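Local atomic coordinates of OBG-type G domain-containing protein (Pyrococcus horikoshii, PDB entry 2E87), a protein that binds GDP and is probably a GTP-binding protein of the Obg/NOG1 type, its precise cellular role being unknown. Residues R51-S54 / N55-D59; G134-A137 / S138-D142. All coordinates share one frame; numbering follows the deposited sequence.

Interaction 1 (R51-S54 / N55-D59); sequences RTVS and NVVRD
Two successive turns of helix 38-67 meet where S54 and R58, four residues apart, share a face of the helix. The R58 chain folds back over the S54 carbonyl: CG lies beside the backbone N (chi1 -75°) and the bend at chi3 (53°) returns the guanidinium toward the preceding turn. CD of R58 thereby comes to 3.1 Å from S54 O, and R58 NH1 makes a weak, bent bond of 3.2 Å to S54 OG. S54 O accepts R58 N at 3.0 Å with an N-H...O angle of 161°. Helix 38-67 belongs to the N-terminal helical bundle of the NOG1 family, and this face looks at helix 88-117, where E109 hydrogen-bonds S54 OG and forms a long, weak ion pair with R58. A leucine in place of R58 would probably deprive E109 of this nearby positive charge and S54 OG of its weak NH1 contact. On a different face, V57 N donates to V53 O at 3.1 Å, and V53 CG1 packs against V57 CG2 at 4.3 Å where helices 14-30 and 122-142 cover the pair.

Interaction 2 (G134-A137 / S138-D142); sequences GRVA and SVLRD
The R141 side chain reaches back one helical turn to the methyl group of A137. With chi1 at -70°, R141 CG sits beside the backbone N and passes 3.2 Å from A137 O; from there the chain runs extended to NE, and R141 NH1 arrives 3.5 Å from A137 CB. The guanidinium meets that methyl obliquely; since a methyl accepts no hydrogen bond, this is van der Waals packing, while the carbonyl oxygen of A137 takes its hydrogen bond from R141 N at 2.9 Å. The R141 side chain also touches I18 of helix 14-30, and its NE has a long, weak ion pair with D15.

The other i to i+4 side-chain pair is apolar. L140 CG also lies beside its own backbone N (chi1 -65°), and the extended second torsion carries CD1 to 4.2 Å from V136 CG1, with L140 CG itself 3.4 Å from V136 O. These residues lie on helix 122-142 of the NOG1-type helical bundle: V136 and L140 are buried against helix 38-67, and L140 also packs on L17 and I18.

V139 faces helix 88-117 and touches W100 and A101. Its CG1 is anti to the backbone N, which places V139 CG2 beside that nitrogen and 3.2 Å from R135 O, the oxygen that accepts V139 N at 2.9 Å. R135 CB points away from 138-142, and R135 NE is hydrogen-bonded to Y112 OH. L140 N donates to V136 O in a nearly straight bond, its N-H...O angle being 167°.

How the interactions relate
Interaction 1 comes first along the chain, on helix 38-67, and interaction 2 follows on helix 122-142; both lie in the NOG1 N-terminal helical domain. Their centres lie about 13 Å apart, yet their apolar faces meet directly: V57 CG1 stands 3.9 Å from L140 CD2, and V53 CG1 is equally far from V136 CG1. The i, i+4 pairs V53/V57 and V136/L140 thus form a continuous patch between the two helices, and helix 14-30 touches both interactions. These apolar faces pack inside the helical bundle, while both contacts are remote from the GDP-binding residues.

Interaction 1 (R51-S54 / N55-D59)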
loop_
_atom_site.group_PDB
_atom_site.type_symbol
_atom_site.label_atom_id
_atom_site.label_comp_id
_atom_site.label_asym_id
_atom_site.label_seq_id
_atom_site.Cartn_x
_atom_site.Cartn_y
_atom_site.Cartn_z
ATOM N N ARG A 51 31.533 4.237 -20.715
ATOM C CA ARG A 51 30.338 3.451 -20.993
ATOM C C ARG A 51 29.975 2.511 -19.862
ATOM O O ARG A 51 28.798 2.302 -19.583
ATOM C CB ARG A 51 30.502 2.625 -22.273
ATOM C CG ARG A 51 30.695 3.432 -23.528
ATOM C CD ARG A 51 30.143 2.672 -24.719
ATOM N NE ARG A 51 30.550 3.268 -25.986
ATOM C CZ ARG A 51 31.748 3.094 -26.539
ATOM N NH1 ARG A 51 32.658 2.334 -25.934
ATOM N NH2 ARG A 51 32.035 3.681 -27.697
ATOM N N THR A 52 30.985 1.923 -19.227
ATOM C CA THR A 52 30.741 0.990 -18.141
ATOM C C THR A 52 30.154 1.725 -16.933
ATOM O O THR A 52 29.218 1.241 -16.300
ATOM C CB THR A 52 32.046 0.246 -17.746
ATOM O OG1 THR A 52 32.644 -0.316 -18.919
ATOM C CG2 THR A 52 31.745 -0.891 -16.766
ATOM N N VAL A 53 30.690 2.897 -16.608
ATOM C CA VAL A 53 30.150 3.648 -15.479
ATOM C C VAL A 53 28.722 4.009 -15.798
ATOM O O VAL A 53 27.838 3.852 -14.973
ATOM C CB VAL A 53 30.917 4.951 -15.213
ATOM C CG1 VAL A 53 30.126 5.841 -14.222
ATOM C CG2 VAL A 53 32.287 4.623 -14.654
ATOM N N SER A 54 28.497 4.481 -17.010
ATOM C CA SER A 54 27.154 4.868 -17.413
ATOM C C SER A 54 26.160 3.717 -17.320
ATOM O O SER A 54 25.057 3.885 -16.800
ATOM C CB SER A 54 27.166 5.420 -18.835
ATOM O OG SER A 54 25.878 5.879 -19.195
ATOM N N ASN A 55 26.556 2.542 -17.798
ATOM C CA ASN A 55 25.667 1.390 -17.771
ATOM C C ASN A 55 25.393 0.807 -16.413
ATOM O O ASN A 55 24.270 0.407 -16.124
ATOM C CB ASN A 55 26.184 0.281 -18.677
ATOM C CG ASN A 55 25.686 0.428 -20.078
ATOM O OD1 ASN A 55 26.186 1.257 -20.836
ATOM N ND2 ASN A 55 24.663 -0.356 -20.433
ATOM N N VAL A 56 26.419 0.742 -15.581
ATOM C CA VAL A 56 26.240 0.183 -14.262
ATOM C C VAL A 56 25.316 1.063 -13.435
ATOM O O VAL A 56 24.428 0.565 -12.759
ATOM C CB VAL A 56 27.602 0.003 -13.572
ATOM C CG1 VAL A 56 27.420 -0.305 -12.099
ATOM C CG2 VAL A 56 28.339 -1.131 -14.249
ATOM N N VAL A 57 25.513 2.374 -13.507
ATOM C CA VAL A 57 24.666 3.285 -12.749
ATOM C C VAL A 57 23.231 3.241 -13.260
ATOM O O VAL A 57 22.290 3.098 -12.482
ATOM C CB VAL A 57 25.174 4.736 -12.839
ATOM C CG1 VAL A 57 24.124 5.680 -12.288
ATOM C CG2 VAL A 57 26.476 4.878 -12.082
ATOM N N ARG A 58 23.065 3.356 -14.574
ATOM C CA ARG A 58 21.736 3.363 -15.148
ATOM C C ARG A 58 21.007 2.050 -14.939
ATOM O O ARG A 58 19.804 2.042 -14.724
ATOM C CB ARG A 58 21.811 3.741 -16.625
ATOM C CG ARG A 58 22.067 5.237 -16.839
ATOM C CD ARG A 58 22.745 5.517 -18.175
ATOM N NE ARG A 58 21.999 4.917 -19.262
ATOM C CZ ARG A 58 22.488 4.011 -20.094
ATOM N NH1 ARG A 58 23.740 3.595 -19.976
ATOM N NH2 ARG A 58 21.707 3.506 -21.034
ATOM N N ASP A 59 21.732 0.939 -14.956
ATOM C CA ASP A 59 21.085 -0.341 -14.753
ATOM C C ASP A 59 20.558 -0.481 -13.336
ATOM O O ASP A 59 19.418 -0.903 -13.149
ATOM C CB ASP A 59 22.037 -1.490 -15.071
ATOM C CG ASP A 59 22.314 -1.617 -16.562
ATOM O OD1 ASP A 59 21.622 -0.950 -17.373
ATOM O OD2 ASP A 59 23.227 -2.392 -16.919
#

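Interaction 2 (G134-A137 / S138-D142)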
loop_
_atom_site.group_PDB
_atom_site.type_symbol
_atom_site.label_atom_id
_atom_site.label_comp_id
_atom_site.label_asym_id
_atom_site.label_seq_id
_atom_site.Cartn_x
_atom_site.Cartn_y
_atom_site.Cartn_z
ATOM N N GLY A 134 33.654 12.762 -12.461
ATOM C CA GLY A 134 33.289 13.843 -11.567
ATOM C C GLY A 134 31.813 14.192 -11.650
ATOM O O GLY A 134 31.140 14.332 -10.627
ATOM N N ARG A 135 31.301 14.317 -12.870
ATOM C CA ARG A 135 29.897 14.658 -13.064
ATOM C C ARG A 135 28.932 13.540 -12.690
ATOM O O ARG A 135 27.835 13.818 -12.211
ATOM C CB ARG A 135 29.632 15.095 -14.507
ATOM C CG ARG A 135 30.278 16.423 -14.869
ATOM C CD ARG A 135 29.771 16.914 -16.204
ATOM N NE ARG A 135 30.625 17.943 -16.794
ATOM C CZ ARG A 135 30.898 19.111 -16.222
ATOM N NH1 ARG A 135 30.385 19.405 -15.032
ATOM N NH2 ARG A 135 31.675 19.991 -16.845
ATOM N N VAL A 136 29.320 12.285 -12.907
ATOM C CA VAL A 136 28.434 11.191 -12.553
ATOM C C VAL A 136 28.299 11.155 -11.044
ATOM O O VAL A 136 27.191 11.054 -10.515
ATOM C CB VAL A 136 28.967 9.820 -13.050
ATOM C CG1 VAL A 136 28.077 8.711 -12.532
ATOM C CG2 VAL A 136 28.984 9.783 -14.567
ATOM N N ALA A 137 29.429 11.229 -10.349
ATOM C CA ALA A 137 29.411 11.220 -8.893
ATOM C C ALA A 137 28.529 12.358 -8.362
ATOM O O ALA A 137 27.777 12.189 -7.404
ATOM C CB ALA A 137 30.822 11.362 -8.358
ATOM N N SER A 138 28.620 13.515 -8.997
ATOM C CA SER A 138 27.843 14.677 -8.600
ATOM C C SER A 138 26.333 14.498 -8.840
ATOM O O SER A 138 25.517 14.852 -7.988
ATOM C CB SER A 138 28.358 15.909 -9.347
ATOM O OG SER A 138 27.519 17.023 -9.123
ATOM N N VAL A 139 25.964 13.968 -10.003
ATOM C CA VAL A 139 24.552 13.741 -10.294
ATOM C C VAL A 139 23.989 12.796 -9.238
ATOM O O VAL A 139 22.917 13.038 -8.695
ATOM C CB VAL A 139 24.352 13.139 -11.717
ATOM C CG1 VAL A 139 22.911 12.713 -11.927
ATOM C CG2 VAL A 139 24.723 14.163 -12.771
ATOM N N LEU A 140 24.729 11.740 -8.910
ATOM C CA LEU A 140 24.254 10.779 -7.911
ATOM C C LEU A 140 24.172 11.390 -6.519
ATOM O O LEU A 140 23.292 11.029 -5.726
ATOM C CB LEU A 140 25.149 9.531 -7.868
ATOM C CG LEU A 140 25.132 8.690 -9.142
ATOM C CD1 LEU A 140 26.081 7.487 -9.013
ATOM C CD2 LEU A 140 23.685 8.250 -9.396
ATOM N N ARG A 141 25.095 12.296 -6.203
ATOM C CA ARG A 141 25.032 12.933 -4.899
ATOM C C ARG A 141 23.863 13.899 -4.866
ATOM O O ARG A 141 23.299 14.138 -3.810
ATOM C CB ARG A 141 26.352 13.618 -4.539
ATOM C CG ARG A 141 27.425 12.585 -4.256
ATOM C CD ARG A 141 28.723 13.168 -3.769
ATOM N NE ARG A 141 29.751 12.132 -3.638
ATOM C CZ ARG A 141 30.855 12.076 -4.383
ATOM N NH1 ARG A 141 31.073 13.001 -5.317
ATOM N NH2 ARG A 141 31.746 11.104 -4.193
ATOM N N ASP A 142 23.463 14.416 -6.021
ATOM C CA ASP A 142 22.314 15.313 -6.049
ATOM C C ASP A 142 21.058 14.555 -5.579
ATOM O O ASP A 142 20.170 15.147 -4.964
ATOM C CB ASP A 142 22.039 15.841 -7.463
ATOM C CG ASP A 142 23.087 16.824 -7.953
ATOM O OD1 ASP A 142 23.762 17.454 -7.116
ATOM O OD2 ASP A 142 23.215 16.981 -9.191
#